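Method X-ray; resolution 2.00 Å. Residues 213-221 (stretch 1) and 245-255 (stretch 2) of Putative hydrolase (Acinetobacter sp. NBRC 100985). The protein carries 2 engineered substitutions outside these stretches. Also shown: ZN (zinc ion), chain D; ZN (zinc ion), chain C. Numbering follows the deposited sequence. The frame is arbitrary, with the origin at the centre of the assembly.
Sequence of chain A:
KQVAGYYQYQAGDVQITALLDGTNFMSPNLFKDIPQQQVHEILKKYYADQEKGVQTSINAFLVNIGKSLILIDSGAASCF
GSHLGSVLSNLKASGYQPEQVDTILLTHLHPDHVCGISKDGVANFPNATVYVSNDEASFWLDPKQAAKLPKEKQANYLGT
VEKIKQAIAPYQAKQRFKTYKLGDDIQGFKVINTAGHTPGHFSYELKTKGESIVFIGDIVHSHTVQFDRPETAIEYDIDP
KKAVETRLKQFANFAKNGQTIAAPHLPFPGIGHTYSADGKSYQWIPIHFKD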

# COMPACT_ATOMS: atom_id res chain seq x y z
N ILE A 213 -10.82 -11.97 10.53
CA ILE A 213 -10.76 -11.28 9.24
C ILE A 213 -12.16 -11.21 8.66
O ILE A 213 -12.83 -12.24 8.54
CB ILE A 213 -9.86 -12.04 8.25
CG1 ILE A 213 -8.46 -12.20 8.84
CG2 ILE A 213 -9.80 -11.31 6.92
CD1 ILE A 213 -8.02 -13.65 8.95
N VAL A 214 -12.61 -10.00 8.33
CA VAL A 214 -13.91 -9.88 7.67
C VAL A 214 -13.74 -9.51 6.20
O VAL A 214 -13.10 -8.51 5.87
CB VAL A 214 -14.85 -8.86 8.37
CG1 VAL A 214 -16.23 -8.90 7.73
CG2 VAL A 214 -14.95 -9.19 9.87
N PHE A 215 -14.28 -10.34 5.33
CA PHE A 215 -14.26 -10.03 3.92
C PHE A 215 -15.57 -9.30 3.66
O PHE A 215 -16.62 -9.93 3.55
CB PHE A 215 -14.14 -11.32 3.11
CG PHE A 215 -12.86 -12.08 3.39
CD1 PHE A 215 -12.74 -12.87 4.53
CD2 PHE A 215 -11.77 -11.98 2.54
CE1 PHE A 215 -11.56 -13.55 4.81
CE2 PHE A 215 -10.58 -12.65 2.82
CZ PHE A 215 -10.49 -13.44 3.95
N ILE A 216 -15.49 -7.97 3.59
CA ILE A 216 -16.69 -7.13 3.74
C ILE A 216 -17.55 -6.93 2.50
O ILE A 216 -18.68 -6.47 2.61
CB ILE A 216 -16.34 -5.72 4.28
CG1 ILE A 216 -15.39 -4.99 3.33
CG2 ILE A 216 -15.72 -5.83 5.66
CD1 ILE A 216 -15.33 -3.47 3.59
N GLY A 217 -17.01 -7.26 1.33
CA GLY A 217 -17.74 -7.01 0.10
C GLY A 217 -17.94 -5.52 -0.12
O GLY A 217 -17.09 -4.70 0.25
N ASP A 218 -19.07 -5.16 -0.73
CA ASP A 218 -19.29 -3.80 -1.19
C ASP A 218 -20.11 -2.93 -0.24
O ASP A 218 -21.00 -2.21 -0.67
CB ASP A 218 -19.96 -3.82 -2.55
CG ASP A 218 -19.01 -4.14 -3.67
OD1 ASP A 218 -17.89 -4.64 -3.39
OD2 ASP A 218 -19.36 -3.88 -4.82
N ILE A 219 -19.81 -2.99 1.05
CA ILE A 219 -20.42 -2.06 2.00
C ILE A 219 -19.69 -0.72 1.94
O ILE A 219 -20.04 0.22 2.66
CB ILE A 219 -20.38 -2.61 3.42
CG1 ILE A 219 -18.93 -2.80 3.88
CG2 ILE A 219 -21.14 -3.94 3.50
CD1 ILE A 219 -18.80 -3.20 5.33
N VAL A 220 -18.67 -0.64 1.09
CA VAL A 220 -17.95 0.61 0.87
C VAL A 220 -17.20 0.62 -0.47
O VAL A 220 -16.73 -0.43 -0.94
CB VAL A 220 -17.01 0.93 2.08
CG1 VAL A 220 -15.72 0.12 2.02
CG2 VAL A 220 -16.72 2.41 2.13
N HIS A 221 -17.08 1.80 -1.08
CA HIS A 221 -16.47 1.92 -2.40
C HIS A 221 -15.29 2.88 -2.47
O HIS A 221 -14.81 3.21 -3.55
CB HIS A 221 -17.52 2.35 -3.43
CG HIS A 221 -18.45 1.26 -3.83
ND1 HIS A 221 -19.36 0.70 -2.96
CD2 HIS A 221 -18.58 0.59 -5.00
CE1 HIS A 221 -20.03 -0.26 -3.59
NE2 HIS A 221 -19.57 -0.34 -4.82
N GLU A 245 -27.04 2.35 6.41
CA GLU A 245 -27.28 1.77 7.72
C GLU A 245 -26.33 0.60 7.96
O GLU A 245 -25.76 0.45 9.05
CB GLU A 245 -28.72 1.28 7.83
CG GLU A 245 -29.76 2.39 7.70
CD GLU A 245 -31.18 1.85 7.68
OE1 GLU A 245 -32.12 2.66 7.53
OE2 GLU A 245 -31.35 0.61 7.80
N THR A 246 -26.15 -0.22 6.93
CA THR A 246 -25.27 -1.38 7.04
C THR A 246 -23.81 -0.98 7.27
O THR A 246 -23.14 -1.52 8.15
CB THR A 246 -25.36 -2.27 5.81
OG1 THR A 246 -26.65 -2.88 5.76
CG2 THR A 246 -24.31 -3.37 5.87
N ARG A 247 -23.31 -0.03 6.48
CA ARG A 247 -21.93 0.43 6.66
C ARG A 247 -21.69 1.04 8.05
O ARG A 247 -20.70 0.73 8.71
CB ARG A 247 -21.54 1.44 5.58
CG ARG A 247 -20.16 2.09 5.82
CD ARG A 247 -19.86 3.15 4.75
NE ARG A 247 -20.35 2.64 3.49
CZ ARG A 247 -21.37 3.13 2.81
NH1 ARG A 247 -22.03 4.23 3.20
NH2 ARG A 247 -21.73 2.52 1.70
N LEU A 248 -22.56 1.91 8.50
CA LEU A 248 -22.40 2.51 9.78
C LEU A 248 -22.37 1.48 10.90
O LEU A 248 -21.61 1.57 11.79
CB LEU A 248 -23.49 3.52 9.99
CG LEU A 248 -23.47 4.77 9.15
CD1 LEU A 248 -24.73 5.55 9.44
CD2 LEU A 248 -22.23 5.59 9.40
N LYS A 249 -23.20 0.49 10.81
CA LYS A 249 -23.17 -0.60 11.79
C LYS A 249 -21.85 -1.36 11.76
O LYS A 249 -21.26 -1.64 12.81
CB LYS A 249 -24.31 -1.58 11.56
CG LYS A 249 -24.83 -2.19 12.85
CD LYS A 249 -24.70 -3.67 12.86
CE LYS A 249 -25.59 -4.30 11.81
NZ LYS A 249 -25.57 -5.78 11.94
N GLN A 250 -21.39 -1.71 10.57
CA GLN A 250 -20.20 -2.55 10.46
C GLN A 250 -18.93 -1.77 10.80
O GLN A 250 -18.05 -2.30 11.47
CB GLN A 250 -20.11 -3.21 9.08
CG GLN A 250 -21.27 -4.17 8.78
CD GLN A 250 -21.38 -5.29 9.81
OE1 GLN A 250 -22.48 -5.69 10.20
NE2 GLN A 250 -20.24 -5.81 10.24
N PHE A 251 -18.83 -0.52 10.35
CA PHE A 251 -17.64 0.29 10.63
C PHE A 251 -17.51 0.56 12.12
O PHE A 251 -16.41 0.62 12.66
CB PHE A 251 -17.68 1.61 9.85
CG PHE A 251 -17.21 1.50 8.42
CD1 PHE A 251 -17.15 0.26 7.78
CD2 PHE A 251 -16.82 2.63 7.73
CE1 PHE A 251 -16.72 0.17 6.46
CE2 PHE A 251 -16.37 2.55 6.42
CZ PHE A 251 -16.33 1.33 5.78
N ALA A 252 -18.65 0.74 12.78
CA ALA A 252 -18.66 0.93 14.22
C ALA A 252 -18.08 -0.32 14.87
O ALA A 252 -17.15 -0.23 15.66
CB ALA A 252 -20.07 1.20 14.72
N ASN A 253 -18.62 -1.49 14.52
CA ASN A 253 -18.09 -2.76 15.00
C ASN A 253 -16.59 -2.91 14.74
O ASN A 253 -15.84 -3.27 15.65
CB ASN A 253 -18.89 -3.91 14.36
CG ASN A 253 -18.20 -5.27 14.48
OD1 ASN A 253 -17.52 -5.56 15.46
ND2 ASN A 253 -18.38 -6.11 13.46
N PHE A 254 -16.14 -2.61 13.51
CA PHE A 254 -14.72 -2.75 13.15
C PHE A 254 -13.80 -1.82 13.94
O PHE A 254 -12.69 -2.20 14.32
CB PHE A 254 -14.51 -2.48 11.66
CG PHE A 254 -15.31 -3.38 10.74
CD1 PHE A 254 -15.73 -4.63 11.15
CD2 PHE A 254 -15.62 -2.96 9.46
CE1 PHE A 254 -16.46 -5.45 10.29
CE2 PHE A 254 -16.35 -3.76 8.59
CZ PHE A 254 -16.77 -5.00 9.00
N ALA A 255 -14.26 -0.59 14.16
CA ALA A 255 -13.47 0.38 14.91
C ALA A 255 -13.29 -0.03 16.38
O ALA A 255 -12.19 0.10 16.92
CB ALA A 255 -14.09 1.77 14.81
ZN ZN D . -21.41 -4.30 -6.06
ZN ZN C . -18.36 -4.26 -6.67

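The contact between the end of a strand with its following loop (213-221) and the helical segment 245-255 buries 368 Å² in total and centres on I219, which has the largest area covered of any residue in either stretch. Its CA-to-CB bond points sideways to the helix, yet the side chain, with chi1 p and chi2 t, brings its end close to the helix surface. I219 CD1 lies 4.0 Å from Q250 CB, 4.1 Å from F251 CE1 and 4.1 Å from F254 CE2, so a single methyl group touches three residues spread over about one helical turn. It meets the F254 ring at its edge. The other branch reaches toward the preceding turn, where I219 CG2 lies 4.0 Å from T246 CG2.

F254, the most covered residue of the helix, carries the contact back toward the strand. Besides I219, its ring receives I216, whose CG2 approaches F254 CZ to 3.6 Å, and V214, whose CG2 is 4.1 Å from F254 CE1. All three partners are aliphatic.

R247 supplies the polar part. Its CA-to-CB bond also points sideways, but the side chain turns at chi3 (m) and brings the guanidinium to the backbone of I219. R247 NE donates a short hydrogen bond to I219 O (2.6 Å, 145°), and R247 NH2 adds a weak one to the same oxygen (3.0 Å, 128°). The carbonyl oxygen lies near the guanidinium plane, at its edge, as expected for an acceptor shared by two N-H groups. Thus I219 is held through both side chain and main chain. V220 extends the apolar surface beside this link, with CB 3.8 Å from F251 CZ and CG2 3.9 Å from R247 NE. The CA-to-CB bond of D218 points away from the helix, and D218 OD2 binds both zinc ions, 2.1 Å from ZN of chain C and 2.4 Å from ZN of chain D.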